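Local structure of DNA repair and telomere maintenance protein nbs1 (Schizosaccharomyces pombe, 3HUF) at residues S160-L170 with T293-I301; N224-N235 with L244-M255. The protein serves, through its N-terminal FHA-BRCT1-BRCT2 region, as the phosphoprotein-binding adaptor of the MRN complex, which repairs DNA double-strand breaks and maintains telomeres. All coordinates share one frame; numbering follows the deposited sequence.

Contact 1: residues S160-L170 with T293-I301; sequences SITVGTMYAFL and TIEQLWKII
Met166 lies across the indole of Trp298 at the interface between the tandem BRCT domains, where helix 163-170 of BRCT 1 packs on helix 294-301 of BRCT 2 with their axes crossing at 48°. The methionine chain and the indole run antiparallel past one another. Its CG stands over the face, 3.7 Å from the centroid of the six-membered ring, a CH-pi contact. Further out, SD makes an oblique Met-aromatic contact, 4.1 Å from the centroid of the five-membered ring. A long, unbranched, polarisable side chain suits this place because it can follow a flat surface from one ring to the other. With CG anti to the backbone N (chi1 -173°), Trp298 is carried toward the BRCT 1 helix. The ring's outer edge then meets two more residues of that helix: Phe169 CD2 is 3.8 Å from Trp298 CH2, and Leu170 CD1 lies near the ring plane beside CZ3. Ile161 CD1 touches the pyrrole side, and on the face opposite Met166 sits Ile301 CG2. The buried indole N-H is satisfied by the carbonyl of Gln214, which, with the packing on both faces, would hold the ring's orientation. An alanine in place of Trp298 would probably open a gap beneath Met166 and leave that carbonyl without its donor. Both helices start from threonine N-caps, and Thr293 and Gln296 form a capping box. Nearer the start of both helices, Val163 CG1 meets Ile294 CD1 at 4.1 Å. Beside Val163, one water bridges the two segments, accepting from Val163 N and donating to Glu295 OE2 at 3.3 Å.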
loop_
_atom_site.group_PDB
_atom_site.type_symbol
_atom_site.label_atom_id
_atom_site.label_comp_id
_atom_site.label_asym_id
_atom_site.label_seq_id
_atom_site.Cartn_x
_atom_site.Cartn_y
_atom_site.Cartn_z
ATOM N N SER A 160 -2.233 -19.758 -14.797
ATOM C CA SER A 160 -1.383 -19.689 -13.615
ATOM C C SER A 160 -1.162 -18.254 -13.155
ATOM O O SER A 160 -1.074 -17.339 -13.985
ATOM C CB SER A 160 -0.018 -20.308 -13.914
ATOM O OG SER A 160 -0.128 -21.687 -14.200
ATOM N N ILE A 161 -1.047 -18.060 -11.841
ATOM C CA ILE A 161 -0.664 -16.737 -11.300
ATOM C C ILE A 161 0.856 -16.527 -11.421
ATOM O O ILE A 161 1.621 -17.489 -11.507
ATOM C CB ILE A 161 -1.115 -16.514 -9.818
ATOM C CG1 ILE A 161 -0.469 -17.539 -8.867
ATOM C CG2 ILE A 161 -2.653 -16.465 -9.715
ATOM C CD1 ILE A 161 -0.631 -17.204 -7.387
ATOM N N THR A 162 1.277 -15.272 -11.443
ATOM C CA THR A 162 2.687 -14.934 -11.601
ATOM C C THR A 162 3.431 -15.000 -10.272
ATOM O O THR A 162 2.813 -14.996 -9.207
ATOM C CB THR A 162 2.842 -13.501 -12.134
ATOM O OG1 THR A 162 2.250 -12.588 -11.203
ATOM C CG2 THR A 162 2.184 -13.348 -13.511
ATOM N N VAL A 163 4.765 -15.047 -10.353
ATOM C CA VAL A 163 5.647 -14.991 -9.179
ATOM C C VAL A 163 5.410 -13.734 -8.329
ATOM O O VAL A 163 5.509 -13.779 -7.102
ATOM C CB VAL A 163 7.137 -15.039 -9.586
ATOM C CG1 VAL A 163 8.013 -15.281 -8.370
ATOM C CG2 VAL A 163 7.366 -16.141 -10.584
ATOM N N GLY A 164 5.089 -12.618 -8.985
ATOM C CA GLY A 164 4.791 -11.375 -8.275
ATOM C C GLY A 164 3.591 -11.560 -7.368
ATOM O O GLY A 164 3.564 -11.068 -6.226
ATOM N N THR A 165 2.604 -12.299 -7.874
ATOM C CA THR A 165 1.401 -12.584 -7.103
ATOM C C THR A 165 1.705 -13.502 -5.930
ATOM O O THR A 165 1.272 -13.233 -4.813
ATOM C CB THR A 165 0.300 -13.193 -7.972
ATOM O OG1 THR A 165 0.076 -12.341 -9.098
ATOM C CG2 THR A 165 -0.982 -13.319 -7.173
ATOM N N MET A 166 2.462 -14.568 -6.194
ATOM C CA MET A 166 2.838 -15.532 -5.167
ATOM C C MET A 166 3.583 -14.841 -4.027
ATOM O O MET A 166 3.320 -15.101 -2.843
ATOM C CB MET A 166 3.749 -16.598 -5.760
ATOM C CG MET A 166 3.164 -17.419 -6.895
ATOM S SD MET A 166 4.474 -18.345 -7.740
ATOM C CE MET A 166 3.556 -19.047 -9.135
ATOM N N TYR A 167 4.518 -13.970 -4.413
ATOM C CA TYR A 167 5.318 -13.202 -3.488
ATOM C C TYR A 167 4.480 -12.253 -2.644
ATOM O O TYR A 167 4.639 -12.224 -1.424
ATOM C CB TYR A 167 6.416 -12.439 -4.226
ATOM C CG TYR A 167 7.426 -11.808 -3.294
ATOM C CD1 TYR A 167 8.013 -12.548 -2.257
ATOM C CD2 TYR A 167 7.804 -10.475 -3.447
ATOM C CE1 TYR A 167 8.942 -11.979 -1.401
ATOM C CE2 TYR A 167 8.741 -9.900 -2.600
ATOM C CZ TYR A 167 9.304 -10.646 -1.586
ATOM O OH TYR A 167 10.208 -10.038 -0.747
ATOM N N ALA A 168 3.568 -11.511 -3.288
ATOM C CA ALA A 168 2.657 -10.626 -2.577
ATOM C C ALA A 168 1.815 -11.387 -1.559
ATOM O O ALA A 168 1.665 -10.950 -0.417
ATOM C CB ALA A 168 1.767 -9.894 -3.539
ATOM N N PHE A 169 1.264 -12.524 -1.976
ATOM C CA PHE A 169 0.494 -13.379 -1.077
ATOM C C PHE A 169 1.280 -13.760 0.181
ATOM O O PHE A 169 0.772 -13.681 1.307
ATOM C CB PHE A 169 0.088 -14.653 -1.822
ATOM C CG PHE A 169 -0.875 -15.502 -1.073
ATOM C CD1 PHE A 169 -2.205 -15.124 -0.962
ATOM C CD2 PHE A 169 -0.460 -16.691 -0.479
ATOM C CE1 PHE A 169 -3.108 -15.914 -0.281
ATOM C CE2 PHE A 169 -1.358 -17.481 0.198
ATOM C CZ PHE A 169 -2.681 -17.094 0.304
ATOM N N LEU A 170 2.525 -14.182 -0.028
ATOM C CA LEU A 170 3.369 -14.664 1.054
ATOM C C LEU A 170 3.820 -13.584 2.030
ATOM O O LEU A 170 3.873 -13.839 3.234
ATOM C CB LEU A 170 4.574 -15.419 0.499
ATOM C CG LEU A 170 4.240 -16.831 0.021
ATOM C CD1 LEU A 170 5.358 -17.355 -0.839
ATOM C CD2 LEU A 170 4.018 -17.737 1.212
ATOM N N THR A 293 11.475 -24.431 -11.250
ATOM C CA THR A 293 11.095 -23.014 -11.248
ATOM C C THR A 293 10.295 -22.750 -9.974
ATOM O O THR A 293 9.784 -23.694 -9.363
ATOM C CB THR A 293 10.253 -22.596 -12.495
ATOM O OG1 THR A 293 9.035 -23.350 -12.545
ATOM C CG2 THR A 293 11.027 -22.813 -13.782
ATOM N N ILE A 294 10.199 -21.484 -9.569
ATOM C CA ILE A 294 9.320 -21.089 -8.455
ATOM C C ILE A 294 7.860 -21.429 -8.800
ATOM O O ILE A 294 7.090 -21.878 -7.946
ATOM C CB ILE A 294 9.439 -19.588 -8.115
ATOM C CG1 ILE A 294 10.913 -19.181 -8.003
ATOM C CG2 ILE A 294 8.694 -19.289 -6.822
ATOM C CD1 ILE A 294 11.164 -17.737 -7.593
ATOM N N GLU A 295 7.515 -21.227 -10.071
ATOM C CA GLU A 295 6.220 -21.594 -10.632
ATOM C C GLU A 295 5.911 -23.072 -10.379
ATOM O O GLU A 295 4.802 -23.418 -9.975
ATOM C CB GLU A 295 6.178 -21.264 -12.136
ATOM C CG GLU A 295 6.087 -19.760 -12.485
ATOM C CD GLU A 295 7.447 -19.033 -12.593
ATOM O OE1 GLU A 295 8.469 -19.522 -12.051
ATOM O OE2 GLU A 295 7.491 -17.945 -13.222
ATOM N N GLN A 296 6.904 -23.936 -10.591
ATOM C CA GLN A 296 6.753 -25.366 -10.327
ATOM C C GLN A 296 6.696 -25.658 -8.828
ATOM O O GLN A 296 5.966 -26.547 -8.383
ATOM C CB GLN A 296 7.888 -26.148 -10.979
ATOM C CG GLN A 296 7.747 -26.313 -12.493
ATOM C CD GLN A 296 9.048 -26.764 -13.164
ATOM O OE1 GLN A 296 10.109 -26.173 -12.954
ATOM N NE2 GLN A 296 8.962 -27.807 -13.984
ATOM N N LEU A 297 7.465 -24.890 -8.060
ATOM C CA LEU A 297 7.528 -25.018 -6.604
ATOM C C LEU A 297 6.211 -24.612 -5.930
ATOM O O LEU A 297 5.827 -25.202 -4.921
ATOM C CB LEU A 297 8.666 -24.150 -6.056
ATOM C CG LEU A 297 9.729 -24.710 -5.111
ATOM C CD1 LEU A 297 10.346 -23.557 -4.329
ATOM C CD2 LEU A 297 9.184 -25.760 -4.164
ATOM N N TRP A 298 5.544 -23.596 -6.481
ATOM C CA TRP A 298 4.238 -23.133 -5.997
ATOM C C TRP A 298 3.164 -24.213 -6.171
ATOM O O TRP A 298 2.328 -24.407 -5.288
ATOM C CB TRP A 298 3.837 -21.856 -6.729
ATOM C CG TRP A 298 2.588 -21.173 -6.230
ATOM C CD1 TRP A 298 1.348 -21.215 -6.804
ATOM C CD2 TRP A 298 2.463 -20.324 -5.073
ATOM N NE1 TRP A 298 0.460 -20.448 -6.081
ATOM C CE2 TRP A 298 1.116 -19.892 -5.014
ATOM C CE3 TRP A 298 3.357 -19.882 -4.087
ATOM C CZ2 TRP A 298 0.638 -19.056 -3.998
ATOM C CZ3 TRP A 298 2.879 -19.038 -3.075
ATOM C CH2 TRP A 298 1.531 -18.635 -3.045
ATOM N N LYS A 299 3.206 -24.920 -7.299
ATOM C CA LYS A 299 2.273 -26.018 -7.563
ATOM C C LYS A 299 2.318 -27.087 -6.473
ATOM O O LYS A 299 1.284 -27.618 -6.079
ATOM C CB LYS A 299 2.530 -26.642 -8.939
ATOM C CG LYS A 299 2.347 -25.656 -10.079
ATOM C CD LYS A 299 2.310 -26.328 -11.433
ATOM C CE LYS A 299 1.900 -25.320 -12.498
ATOM N NZ LYS A 299 1.239 -25.962 -13.670
ATOM N N ILE A 300 3.523 -27.368 -5.981
ATOM C CA ILE A 300 3.735 -28.342 -4.911
ATOM C C ILE A 300 3.385 -27.735 -3.550
ATOM O O ILE A 300 2.866 -28.416 -2.664
ATOM C CB ILE A 300 5.208 -28.855 -4.890
ATOM C CG1 ILE A 300 5.673 -29.237 -6.301
ATOM C CG2 ILE A 300 5.360 -30.044 -3.943
ATOM C CD1 ILE A 300 7.188 -29.433 -6.437
ATOM N N ILE A 301 3.660 -26.443 -3.403
ATOM C CA ILE A 301 3.505 -25.743 -2.126
ATOM C C ILE A 301 2.036 -25.640 -1.709
ATOM O O ILE A 301 1.716 -25.500 -0.521
ATOM C CB ILE A 301 4.219 -24.374 -2.182
ATOM C CG1 ILE A 301 5.268 -24.291 -1.088
ATOM C CG2 ILE A 301 3.252 -23.189 -2.183
ATOM C CD1 ILE A 301 6.614 -24.040 -1.658
HETATM O O HOH W 1 5.625 -15.252 -13.404
#

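Contact 2: residues N224-N235 with L244-M255; sequences NSLEGFSCAMLN and LELLGLRISTFM
A right-handed beta-alpha-beta crossover opens the second BRCT domain: strand 230-234, helix 238-246 and strand 250-254, the last being the outermost strand of a four-stranded parallel sheet. The two strands pair in parallel, Cys231 beside Ile251 and Ala232 beside Ser252. Bonds run from Cys231 N to Arg250 O (2.6 Å) and from Ser252 N to Cys231 O, so Cys231 is gripped through both its N-H and its carbonyl; at the far end Asn235 N meets Phe254 O almost straight on (174°). On the face turned to the helix, Cys231 SG takes the position between backbone N and carbonyl carbon (chi1 73°) and touches Leu244 CD1 and Leu249 CD1, each at 3.9 Å. A compact sulfhydryl fits between these leucines, whose branched ends fill the space between helix and sheet. On the other face Phe254 lays its ring over the adjoining strand 230-234: the backbone at Met233 C and Leu234 N lies under one ring face, Ala232 CB meets the ring edge 3.7 Å from CE2, and Leu234 CD2 reaches CE1. The small alanine leaves room for that ring. Before the strands begin, the turn at Asn224-Glu227 docks on the helix end, Asn224 N bonding to Leu246 O and Leu226 N to Leu247 O. Gly248 ends the helix in a Schellman motif; its phi is positive, and a CB there would press on Asn224 CA and Glu227 N. The side chains of Leu226 and Leu249 run alongside one another in a common direction, with Leu226 CD1 3.8 Å from Leu249 CG.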
loop_
_atom_site.group_PDB
_atom_site.type_symbol
_atom_site.label_atom_id
_atom_site.label_comp_id
_atom_site.label_asym_id
_atom_site.label_seq_id
_atom_site.Cartn_x
_atom_site.Cartn_y
_atom_site.Cartn_z
ATOM N N ASN A 224 6.746 -21.246 5.800
ATOM C CA ASN A 224 7.548 -22.338 6.383
ATOM C C ASN A 224 7.097 -23.774 6.088
ATOM O O ASN A 224 7.349 -24.680 6.888
ATOM C CB ASN A 224 7.778 -22.140 7.887
ATOM C CG ASN A 224 9.069 -21.404 8.184
ATOM O OD1 ASN A 224 9.217 -20.225 7.861
ATOM N ND2 ASN A 224 10.015 -22.101 8.804
ATOM N N SER A 225 6.461 -23.991 4.939
ATOM C CA SER A 225 6.034 -25.346 4.559
ATOM C C SER A 225 7.193 -26.236 4.084
ATOM O O SER A 225 7.077 -27.465 4.075
ATOM C CB SER A 225 4.881 -25.324 3.533
ATOM O OG SER A 225 5.161 -24.498 2.409
ATOM N N LEU A 226 8.308 -25.619 3.707
ATOM C CA LEU A 226 9.473 -26.369 3.240
ATOM C C LEU A 226 10.643 -26.311 4.215
ATOM O O LEU A 226 11.802 -26.453 3.796
ATOM C CB LEU A 226 9.939 -25.856 1.878
ATOM C CG LEU A 226 8.998 -25.877 0.680
ATOM C CD1 LEU A 226 9.739 -25.341 -0.517
ATOM C CD2 LEU A 226 8.501 -27.289 0.408
ATOM N N GLU A 227 10.348 -26.089 5.502
ATOM C CA GLU A 227 11.409 -26.056 6.509
ATOM C C GLU A 227 12.070 -27.431 6.587
ATOM O O GLU A 227 11.410 -28.458 6.406
ATOM C CB GLU A 227 10.883 -25.589 7.874
ATOM C CG GLU A 227 9.953 -26.566 8.592
ATOM C CD GLU A 227 8.884 -25.865 9.418
ATOM O OE1 GLU A 227 9.135 -24.734 9.903
ATOM O OE2 GLU A 227 7.785 -26.446 9.570
ATOM N N GLY A 228 13.384 -27.438 6.803
ATOM C CA GLY A 228 14.168 -28.668 6.722
ATOM C C GLY A 228 14.846 -28.839 5.370
ATOM O O GLY A 228 15.897 -29.480 5.273
ATOM N N PHE A 229 14.242 -28.270 4.324
ATOM C CA PHE A 229 14.824 -28.317 2.982
ATOM C C PHE A 229 15.852 -27.210 2.763
ATOM O O PHE A 229 15.953 -26.248 3.585
ATOM C CB PHE A 229 13.745 -28.220 1.902
ATOM C CG PHE A 229 12.896 -29.445 1.771
ATOM C CD1 PHE A 229 11.706 -29.554 2.475
ATOM C CD2 PHE A 229 13.276 -30.478 0.928
ATOM C CE1 PHE A 229 10.915 -30.676 2.348
ATOM C CE2 PHE A 229 12.489 -31.613 0.797
ATOM C CZ PHE A 229 11.305 -31.711 1.508
ATOM N N SER A 230 16.612 -27.369 1.650
ATOM C CA SER A 230 17.582 -26.362 1.240
ATOM C C SER A 230 17.614 -26.260 -0.285
ATOM O O SER A 230 17.239 -27.204 -0.994
ATOM C CB SER A 230 18.977 -26.704 1.780
ATOM O OG SER A 230 19.460 -27.915 1.240
ATOM N N CYS A 231 18.059 -25.113 -0.789
ATOM C CA CYS A 231 18.122 -24.904 -2.228
ATOM C C CYS A 231 19.297 -24.022 -2.646
ATOM O O CYS A 231 20.083 -23.587 -1.807
ATOM C CB CYS A 231 16.791 -24.335 -2.748
ATOM S SG CYS A 231 16.462 -22.595 -2.353
ATOM N N ALA A 232 19.403 -23.772 -3.952
ATOM C CA ALA A 232 20.402 -22.866 -4.511
ATOM C C ALA A 232 19.875 -22.138 -5.752
ATOM O O ALA A 232 19.169 -22.742 -6.556
ATOM C CB ALA A 232 21.660 -23.643 -4.859
ATOM N N MET A 233 20.200 -20.851 -5.907
ATOM C CA MET A 233 20.018 -20.183 -7.210
ATOM C C MET A 233 21.069 -19.145 -7.620
ATOM O O MET A 233 21.849 -18.658 -6.793
ATOM C CB MET A 233 18.582 -19.657 -7.457
ATOM C CG MET A 233 18.007 -18.665 -6.507
ATOM S SD MET A 233 17.077 -17.352 -7.363
ATOM C CE MET A 233 15.477 -18.094 -7.631
ATOM N N LEU A 234 21.053 -18.831 -8.919
ATOM C CA LEU A 234 22.018 -17.950 -9.585
ATOM C C LEU A 234 21.653 -16.478 -9.424
ATOM O O LEU A 234 20.585 -16.048 -9.863
ATOM C CB LEU A 234 22.098 -18.313 -11.086
ATOM C CG LEU A 234 23.121 -17.744 -12.100
ATOM C CD1 LEU A 234 23.031 -16.207 -12.311
ATOM C CD2 LEU A 234 24.545 -18.165 -11.774
ATOM N N ASN A 235 22.571 -15.711 -8.835
ATOM C CA ASN A 235 22.364 -14.293 -8.521
ATOM C C ASN A 235 20.964 -14.014 -8.022
ATOM O O ASN A 235 20.216 -13.246 -8.638
ATOM C CB ASN A 235 22.690 -13.387 -9.720
ATOM C CG ASN A 235 22.599 -11.881 -9.380
ATOM O OD1 ASN A 235 22.290 -11.484 -8.240
ATOM N ND2 ASN A 235 22.863 -11.043 -10.384
ATOM N N LEU A 244 11.861 -17.384 -1.000
ATOM C CA LEU A 244 12.289 -18.732 -0.603
ATOM C C LEU A 244 12.500 -18.886 0.906
ATOM O O LEU A 244 12.183 -19.933 1.472
ATOM C CB LEU A 244 13.533 -19.171 -1.382
ATOM C CG LEU A 244 13.399 -19.097 -2.902
ATOM C CD1 LEU A 244 14.757 -19.270 -3.546
ATOM C CD2 LEU A 244 12.394 -20.133 -3.437
ATOM N N GLU A 245 13.042 -17.850 1.544
ATOM C CA GLU A 245 13.069 -17.760 3.005
ATOM C C GLU A 245 11.687 -17.989 3.605
ATOM O O GLU A 245 11.530 -18.812 4.502
ATOM C CB GLU A 245 13.536 -16.380 3.445
ATOM C CG GLU A 245 14.902 -16.345 4.060
ATOM C CD GLU A 245 15.215 -14.992 4.679
ATOM O OE1 GLU A 245 16.252 -14.905 5.368
ATOM O OE2 GLU A 245 14.430 -14.026 4.481
ATOM N N LEU A 246 10.692 -17.246 3.105
ATOM C CA LEU A 246 9.308 -17.362 3.568
ATOM C C LEU A 246 8.730 -18.777 3.463
ATOM O O LEU A 246 7.806 -19.114 4.201
ATOM C CB LEU A 246 8.395 -16.353 2.866
ATOM C CG LEU A 246 8.665 -14.878 3.199
ATOM C CD1 LEU A 246 7.704 -13.949 2.469
ATOM C CD2 LEU A 246 8.641 -14.625 4.715
ATOM N N LEU A 247 9.293 -19.597 2.570
ATOM C CA LEU A 247 8.909 -20.998 2.440
ATOM C C LEU A 247 9.688 -21.871 3.424
ATOM O O LEU A 247 9.466 -23.076 3.500
ATOM C CB LEU A 247 9.107 -21.491 1.000
ATOM C CG LEU A 247 8.379 -20.705 -0.100
ATOM C CD1 LEU A 247 8.734 -21.211 -1.495
ATOM C CD2 LEU A 247 6.861 -20.715 0.106
ATOM N N GLY A 248 10.595 -21.255 4.180
ATOM C CA GLY A 248 11.387 -21.968 5.179
ATOM C C GLY A 248 12.607 -22.675 4.615
ATOM O O GLY A 248 13.204 -23.522 5.287
ATOM N N LEU A 249 12.987 -22.327 3.386
ATOM C CA LEU A 249 14.141 -22.944 2.735
ATOM C C LEU A 249 15.471 -22.355 3.220
ATOM O O LEU A 249 15.529 -21.215 3.714
ATOM C CB LEU A 249 14.048 -22.792 1.217
ATOM C CG LEU A 249 13.039 -23.628 0.433
ATOM C CD1 LEU A 249 12.832 -23.018 -0.930
ATOM C CD2 LEU A 249 13.510 -25.083 0.300
ATOM N N ARG A 250 16.532 -23.145 3.063
ATOM C CA ARG A 250 17.902 -22.700 3.274
ATOM C C ARG A 250 18.489 -22.426 1.894
ATOM O O ARG A 250 18.457 -23.286 1.028
ATOM C CB ARG A 250 18.671 -23.795 4.016
ATOM C CG ARG A 250 20.185 -23.660 4.087
ATOM C CD ARG A 250 20.699 -24.618 5.158
ATOM N NE ARG A 250 22.055 -25.102 4.932
ATOM C CZ ARG A 250 22.682 -25.945 5.752
ATOM N NH1 ARG A 250 22.065 -26.382 6.843
ATOM N NH2 ARG A 250 23.919 -26.361 5.490
ATOM N N ILE A 251 18.995 -21.218 1.670
ATOM C CA ILE A 251 19.410 -20.818 0.324
ATOM C C ILE A 251 20.914 -20.607 0.225
ATOM O O ILE A 251 21.529 -20.019 1.117
ATOM C CB ILE A 251 18.684 -19.537 -0.136
ATOM C CG1 ILE A 251 17.199 -19.614 0.212
ATOM C CG2 ILE A 251 18.854 -19.308 -1.639
ATOM C CD1 ILE A 251 16.624 -18.302 0.673
ATOM N N SER A 252 21.501 -21.096 -0.863
ATOM C CA SER A 252 22.897 -20.833 -1.169
ATOM C C SER A 252 22.993 -20.173 -2.537
ATOM O O SER A 252 22.636 -20.772 -3.550
ATOM C CB SER A 252 23.714 -22.124 -1.140
ATOM O OG SER A 252 23.530 -22.800 0.088
ATOM N N THR A 253 23.473 -18.932 -2.555
ATOM C CA THR A 253 23.580 -18.148 -3.782
ATOM C C THR A 253 24.941 -18.372 -4.425
ATOM O O THR A 253 25.971 -18.215 -3.776
ATOM C CB THR A 253 23.356 -16.642 -3.496
ATOM O OG1 THR A 253 22.069 -16.463 -2.900
ATOM C CG2 THR A 253 23.442 -15.800 -4.767
ATOM N N PHE A 254 24.935 -18.773 -5.693
ATOM C CA PHE A 254 26.168 -18.916 -6.458
ATOM C C PHE A 254 26.273 -17.881 -7.576
ATOM O O PHE A 254 25.291 -17.238 -7.956
ATOM C CB PHE A 254 26.377 -20.357 -6.980
ATOM C CG PHE A 254 25.218 -20.904 -7.772
ATOM C CD1 PHE A 254 25.126 -20.684 -9.143
ATOM C CD2 PHE A 254 24.229 -21.660 -7.151
ATOM C CE1 PHE A 254 24.052 -21.192 -9.878
ATOM C CE2 PHE A 254 23.151 -22.171 -7.880
ATOM C CZ PHE A 254 23.063 -21.935 -9.245
ATOM N N MET A 255 27.482 -17.737 -8.096
ATOM C CA MET A 255 27.802 -16.668 -9.025
ATOM C C MET A 255 27.742 -17.132 -10.482
ATOM O O MET A 255 27.287 -16.382 -11.356
ATOM C CB MET A 255 29.188 -16.104 -8.701
ATOM C CG MET A 255 29.299 -15.456 -7.321
ATOM S SD MET A 255 30.881 -14.611 -7.127
ATOM C CE MET A 255 30.693 -13.298 -8.339
#

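Contact 1 joins two domains, whereas contact 2 is internal to BRCT 2. The first is mostly buried, helix against helix, and no direct hydrogen bond crosses it: an aromatic ring, a thioether and aliphatic groups carry it, with one bridging water beside Glu295. The second depends on main-chain hydrogen bonds, which hold strand 250-254 to the sheet; its apolar middle, with Leu226, Cys231, Leu244 and Leu249, is buried, and Leu234 and Asn235 at the far end are exposed. They meet on helix 294-302. While Trp298 faces BRCT 1, Leu297 and Ile301 pack on contact 2: Ile301 CD1 lies 3.5 Å from Leu247 CD1, and Leu297 CD2 lies 3.7 Å from Leu226 CD1.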